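Local coordinates for uncharacterized protein DUF1185 (Bordetella bronchiseptica RB50, PDB 3BYQ) that is of unknown function, but adopts a variant of the Bacillus chorismate mutase fold and probably plays a part in amino-acid metabolism, at residues Y80-M92 / M116-M130. Residues are numbered along the deposited sequence; the frame is centred on the assembly and turned at random.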
loop_
_atom_site.group_PDB
_atom_site.type_symbol
_atom_site.label_atom_id
_atom_site.label_comp_id
_atom_site.label_asym_id
_atom_site.label_seq_id
_atom_site.Cartn_x
_atom_site.Cartn_y
_atom_site.Cartn_z
ATOM N N TYR B 80 -22.194 1.101 -15.843
ATOM C CA TYR B 80 -22.227 0.250 -14.643
ATOM C C TYR B 80 -21.089 -0.766 -14.624
ATOM O O TYR B 80 -20.338 -0.907 -15.588
ATOM C CB TYR B 80 -23.629 -0.422 -14.414
ATOM C CG TYR B 80 -24.254 -1.258 -15.536
ATOM C CD1 TYR B 80 -23.519 -1.787 -16.609
ATOM C CD2 TYR B 80 -25.595 -1.591 -15.463
ATOM C CE1 TYR B 80 -24.165 -2.578 -17.624
ATOM C CE2 TYR B 80 -26.212 -2.409 -16.418
ATOM C CZ TYR B 80 -25.511 -2.888 -17.489
ATOM O OH TYR B 80 -26.229 -3.639 -18.421
ATOM N N SER B 81 -20.993 -1.425 -13.476
ATOM C CA SER B 81 -20.052 -2.472 -13.208
ATOM C C SER B 81 -20.435 -3.185 -11.935
ATOM O O SER B 81 -21.327 -2.786 -11.192
ATOM C CB SER B 81 -18.628 -1.943 -13.075
ATOM O OG SER B 81 -17.677 -3.015 -13.109
ATOM N N LYS B 82 -19.675 -4.232 -11.667
ATOM C CA LYS B 82 -19.891 -5.044 -10.464
ATOM C C LYS B 82 -18.563 -5.582 -10.037
ATOM O O LYS B 82 -17.681 -5.795 -10.862
ATOM C CB LYS B 82 -20.870 -6.185 -10.739
ATOM C CG LYS B 82 -20.407 -7.218 -11.773
ATOM C CD LYS B 82 -21.553 -8.035 -12.391
ATOM C CE LYS B 82 -21.039 -8.868 -13.540
ATOM N NZ LYS B 82 -22.063 -9.580 -14.323
ATOM N N ALA B 83 -18.413 -5.831 -8.749
ATOM C CA ALA B 83 -17.105 -6.307 -8.285
ATOM C C ALA B 83 -17.202 -7.050 -6.988
ATOM O O ALA B 83 -18.184 -6.949 -6.252
ATOM C CB ALA B 83 -16.142 -5.122 -8.149
ATOM N N ALA B 84 -16.191 -7.860 -6.734
ATOM C CA ALA B 84 -16.130 -8.644 -5.487
ATOM C C ALA B 84 -14.712 -8.764 -4.962
ATOM O O ALA B 84 -13.793 -8.954 -5.718
ATOM C CB ALA B 84 -16.699 -10.043 -5.675
ATOM N N ILE B 85 -14.577 -8.655 -3.655
ATOM C CA ILE B 85 -13.308 -8.872 -2.975
ATOM C C ILE B 85 -13.579 -9.900 -1.868
ATOM O O ILE B 85 -14.318 -9.634 -0.899
ATOM C CB ILE B 85 -12.654 -7.605 -2.362
ATOM C CG1 ILE B 85 -12.671 -6.467 -3.369
ATOM C CG2 ILE B 85 -11.176 -7.937 -1.866
ATOM C CD1 ILE B 85 -12.162 -5.148 -2.878
ATOM N N VAL B 86 -12.915 -11.041 -1.995
ATOM C CA VAL B 86 -13.097 -12.143 -1.075
ATOM C C VAL B 86 -11.943 -12.117 -0.091
ATOM O O VAL B 86 -10.812 -11.831 -0.456
ATOM C CB VAL B 86 -13.158 -13.522 -1.797
ATOM C CG1 VAL B 86 -13.437 -14.669 -0.810
ATOM C CG2 VAL B 86 -14.218 -13.494 -2.935
ATOM N N GLY B 87 -12.249 -12.393 1.167
ATOM C CA GLY B 87 -11.223 -12.450 2.193
ATOM C C GLY B 87 -10.289 -13.611 2.018
ATOM O O GLY B 87 -10.613 -14.610 1.304
ATOM N N VAL B 88 -9.143 -13.536 2.697
ATOM C CA VAL B 88 -8.075 -14.512 2.430
ATOM C C VAL B 88 -8.365 -15.961 2.783
ATOM O O VAL B 88 -7.663 -16.837 2.282
ATOM C CB VAL B 88 -6.689 -14.145 3.011
ATOM C CG1 VAL B 88 -6.114 -12.954 2.314
ATOM C CG2 VAL B 88 -6.719 -13.989 4.515
ATOM N N ASP B 89 -9.359 -16.203 3.636
ATOM C CA ASP B 89 -9.761 -17.581 3.960
ATOM C C ASP B 89 -10.779 -18.159 2.963
ATOM O O ASP B 89 -11.207 -19.291 3.123
ATOM C CB ASP B 89 -10.278 -17.704 5.401
ATOM C CG ASP B 89 -9.190 -17.603 6.442
ATOM O OD1 ASP B 89 -7.989 -17.399 6.103
ATOM O OD2 ASP B 89 -9.541 -17.724 7.640
ATOM N N GLY B 90 -11.151 -17.400 1.943
ATOM C CA GLY B 90 -12.084 -17.844 0.933
ATOM C C GLY B 90 -11.374 -18.216 -0.344
ATOM O O GLY B 90 -10.173 -18.490 -0.349
ATOM N N GLU B 91 -12.143 -18.248 -1.424
ATOM C CA GLU B 91 -11.629 -18.547 -2.755
ATOM C C GLU B 91 -12.332 -17.670 -3.771
ATOM O O GLU B 91 -13.403 -17.114 -3.507
ATOM C CB GLU B 91 -11.780 -20.019 -3.128
ATOM C CG GLU B 91 -13.206 -20.502 -3.230
ATOM C CD GLU B 91 -13.284 -21.963 -3.678
ATOM O OE1 GLU B 91 -12.977 -22.273 -4.861
ATOM O OE2 GLU B 91 -13.670 -22.817 -2.835
HETATM N N MSE B 92 -11.739 -17.596 -4.954
HETATM C CA MSE B 92 -12.237 -16.750 -6.036
HETATM C C MSE B 92 -13.685 -17.093 -6.361
HETATM O O MSE B 92 -14.489 -16.213 -6.622
HETATM C CB MSE B 92 -11.377 -16.930 -7.298
HETATM C CG MSE B 92 -11.458 -15.818 -8.315
HETATM SE SE MSE B 92 -10.810 -14.088 -7.691
HETATM C CE MSE B 92 -10.052 -13.468 -9.391
HETATM N N MSE B 116 -23.654 -6.447 -21.220
HETATM C CA MSE B 116 -23.167 -7.261 -20.102
HETATM C C MSE B 116 -22.555 -6.305 -19.095
HETATM O O MSE B 116 -21.916 -5.348 -19.465
HETATM C CB MSE B 116 -22.097 -8.245 -20.544
HETATM C CG MSE B 116 -21.644 -9.192 -19.449
HETATM SE SE MSE B 116 -20.387 -10.556 -20.109
HETATM C CE MSE B 116 -18.879 -9.453 -20.228
ATOM N N VAL B 117 -22.691 -6.596 -17.830
ATOM C CA VAL B 117 -22.130 -5.715 -16.819
ATOM C C VAL B 117 -20.669 -6.144 -16.682
ATOM O O VAL B 117 -20.400 -7.342 -16.477
ATOM C CB VAL B 117 -22.820 -5.926 -15.432
ATOM C CG1 VAL B 117 -22.208 -4.968 -14.397
ATOM C CG2 VAL B 117 -24.328 -5.757 -15.516
ATOM N N PRO B 118 -19.723 -5.209 -16.826
ATOM C CA PRO B 118 -18.322 -5.592 -16.649
ATOM C C PRO B 118 -18.055 -5.865 -15.180
ATOM O O PRO B 118 -18.886 -5.559 -14.325
ATOM C CB PRO B 118 -17.561 -4.400 -17.202
ATOM C CG PRO B 118 -18.407 -3.300 -16.916
ATOM C CD PRO B 118 -19.846 -3.758 -17.021
ATOM N N ALA B 119 -16.922 -6.489 -14.913
ATOM C CA ALA B 119 -16.618 -6.930 -13.559
ATOM C C ALA B 119 -15.147 -7.097 -13.311
ATOM O O ALA B 119 -14.361 -7.188 -14.238
ATOM C CB ALA B 119 -17.300 -8.288 -13.316
ATOM N N VAL B 120 -14.784 -7.066 -12.039
ATOM C CA VAL B 120 -13.438 -7.456 -11.599
ATOM C C VAL B 120 -13.586 -8.038 -10.214
ATOM O O VAL B 120 -14.492 -7.690 -9.483
ATOM C CB VAL B 120 -12.420 -6.283 -11.682
ATOM C CG1 VAL B 120 -12.818 -5.114 -10.772
ATOM C CG2 VAL B 120 -10.948 -6.762 -11.427
ATOM N N LYS B 121 -12.730 -8.981 -9.872
ATOM C CA LYS B 121 -12.770 -9.552 -8.533
ATOM C C LYS B 121 -11.396 -9.990 -8.121
ATOM O O LYS B 121 -10.488 -10.108 -8.929
ATOM C CB LYS B 121 -13.716 -10.712 -8.438
ATOM C CG LYS B 121 -13.443 -11.778 -9.395
ATOM C CD LYS B 121 -14.585 -12.838 -9.368
ATOM C CE LYS B 121 -14.254 -13.913 -10.349
ATOM N NZ LYS B 121 -14.287 -13.403 -11.738
ATOM N N ALA B 122 -11.244 -10.159 -6.826
ATOM C CA ALA B 122 -9.960 -10.585 -6.252
ATOM C C ALA B 122 -10.200 -11.244 -4.893
ATOM O O ALA B 122 -11.237 -11.057 -4.297
ATOM C CB ALA B 122 -9.053 -9.378 -6.041
ATOM N N VAL B 123 -9.244 -12.066 -4.485
ATOM C CA VAL B 123 -9.150 -12.595 -3.117
ATOM C C VAL B 123 -8.010 -11.785 -2.523
ATOM O O VAL B 123 -6.930 -11.711 -3.087
ATOM C CB VAL B 123 -8.832 -14.088 -3.070
ATOM C CG1 VAL B 123 -8.607 -14.499 -1.593
ATOM C CG2 VAL B 123 -9.943 -14.886 -3.768
ATOM N N ALA B 124 -8.262 -11.109 -1.405
ATOM C CA ALA B 124 -7.279 -10.145 -0.912
ATOM C C ALA B 124 -7.414 -9.914 0.575
ATOM O O ALA B 124 -8.323 -10.357 1.217
ATOM C CB ALA B 124 -7.483 -8.816 -1.631
ATOM N N THR B 125 -6.418 -9.216 1.081
ATOM C CA THR B 125 -6.376 -8.830 2.494
ATOM C C THR B 125 -7.319 -7.656 2.751
ATOM O O THR B 125 -7.753 -6.946 1.841
ATOM C CB THR B 125 -4.977 -8.396 2.909
ATOM O OG1 THR B 125 -4.584 -7.299 2.088
ATOM C CG2 THR B 125 -3.997 -9.534 2.757
ATOM N N ALA B 126 -7.704 -7.509 4.005
ATOM C CA ALA B 126 -8.574 -6.420 4.406
ATOM C C ALA B 126 -7.906 -5.106 3.991
ATOM O O ALA B 126 -6.712 -4.937 4.149
ATOM C CB ALA B 126 -8.820 -6.418 5.945
ATOM N N GLY B 127 -8.720 -4.211 3.457
ATOM C CA GLY B 127 -8.288 -2.917 2.997
ATOM C C GLY B 127 -7.866 -2.828 1.567
ATOM O O GLY B 127 -7.534 -1.757 1.084
ATOM N N TYR B 128 -7.841 -3.966 0.887
ATOM C CA TYR B 128 -7.439 -3.988 -0.497
ATOM C C TYR B 128 -8.319 -3.025 -1.302
ATOM O O TYR B 128 -9.537 -3.003 -1.158
ATOM C CB TYR B 128 -7.565 -5.404 -1.070
ATOM C CG TYR B 128 -7.018 -5.542 -2.473
ATOM C CD1 TYR B 128 -5.661 -5.443 -2.678
ATOM C CD2 TYR B 128 -7.842 -5.802 -3.576
ATOM C CE1 TYR B 128 -5.122 -5.593 -3.934
ATOM C CE2 TYR B 128 -7.283 -5.908 -4.871
ATOM C CZ TYR B 128 -5.922 -5.802 -5.020
ATOM O OH TYR B 128 -5.256 -5.894 -6.246
ATOM N N ARG B 129 -7.661 -2.236 -2.145
ATOM C CA ARG B 129 -8.327 -1.254 -3.019
ATOM C C ARG B 129 -8.290 -1.775 -4.436
ATOM O O ARG B 129 -7.257 -2.256 -4.867
ATOM C CB ARG B 129 -7.550 0.052 -3.037
ATOM C CG ARG B 129 -7.146 0.646 -1.718
ATOM C CD ARG B 129 -8.286 1.119 -0.935
ATOM N NE ARG B 129 -9.171 2.060 -1.616
ATOM C CZ ARG B 129 -10.340 2.447 -1.124
ATOM N NH1 ARG B 129 -10.733 2.024 0.072
ATOM N NH2 ARG B 129 -11.112 3.265 -1.803
HETATM N N MSE B 130 -9.388 -1.637 -5.171
HETATM C CA MSE B 130 -9.446 -2.179 -6.524
HETATM C C MSE B 130 -10.144 -1.257 -7.500
HETATM O O MSE B 130 -11.210 -0.743 -7.201
HETATM C CB MSE B 130 -10.196 -3.540 -6.438
HETATM C CG MSE B 130 -10.235 -4.391 -7.666
HETATM SE SE MSE B 130 -10.892 -6.165 -7.256
HETATM C CE MSE B 130 -12.723 -5.733 -6.914
HETATM O O HOH W 1 -8.941 -10.825 3.990
#
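A parallel strand pair joined by a helical connection, the classic beta-alpha-beta crossover, brings strand 80-86 beside strand 119-123, with helix 98-109 in the link between them. The first two hydrogen bonds of the pair are weak, and from there the bonds shorten toward the Val-86 end. At the start Lys-82 N reaches Pro-118 O with a bent N-H...O angle of 133°, and Val-120 N lies 3.4 Å from Lys-82 O; at the far end Val-86 N gives a nearly straight bond to Ala-122 O (2.8 Å, 169°), and Ala-124 N meets Val-86 O almost head-on. Beyond the last direct bond a water continues the link, accepting from Val-88 N and donating to Ala-124 O.

Side chains alternate between two faces of the mixed sheet, which belongs to a variant of the Bacillus chorismate mutase fold. On the face of Ala-83 and Ile-85, the chain of selenomethionine Met-130 bends at its last torsion (71°), and its CE meets Ile-85 CG1 tip to tip at 3.6 Å while also touching Ala-83 CB. On the other face Lys-82 runs extended, laying CD on Val-117 CG1 (3.7 Å) and CG on Ala-119 CB (3.6 Å); its NZ is held by His-99 O. The two branches of Val-117 divide the work: CG1 packs on Ser-81 CA, whereas CG2 sits over one face of the Tyr-80 ring, a CH-pi contact 3.9 Å from the centroid. Tyr-80 OH is hydrogen-bonded to Ala-115 O, which helps fix that ring. Farther along, Val-123 CG1 lies 3.5 Å from Gly-87 O.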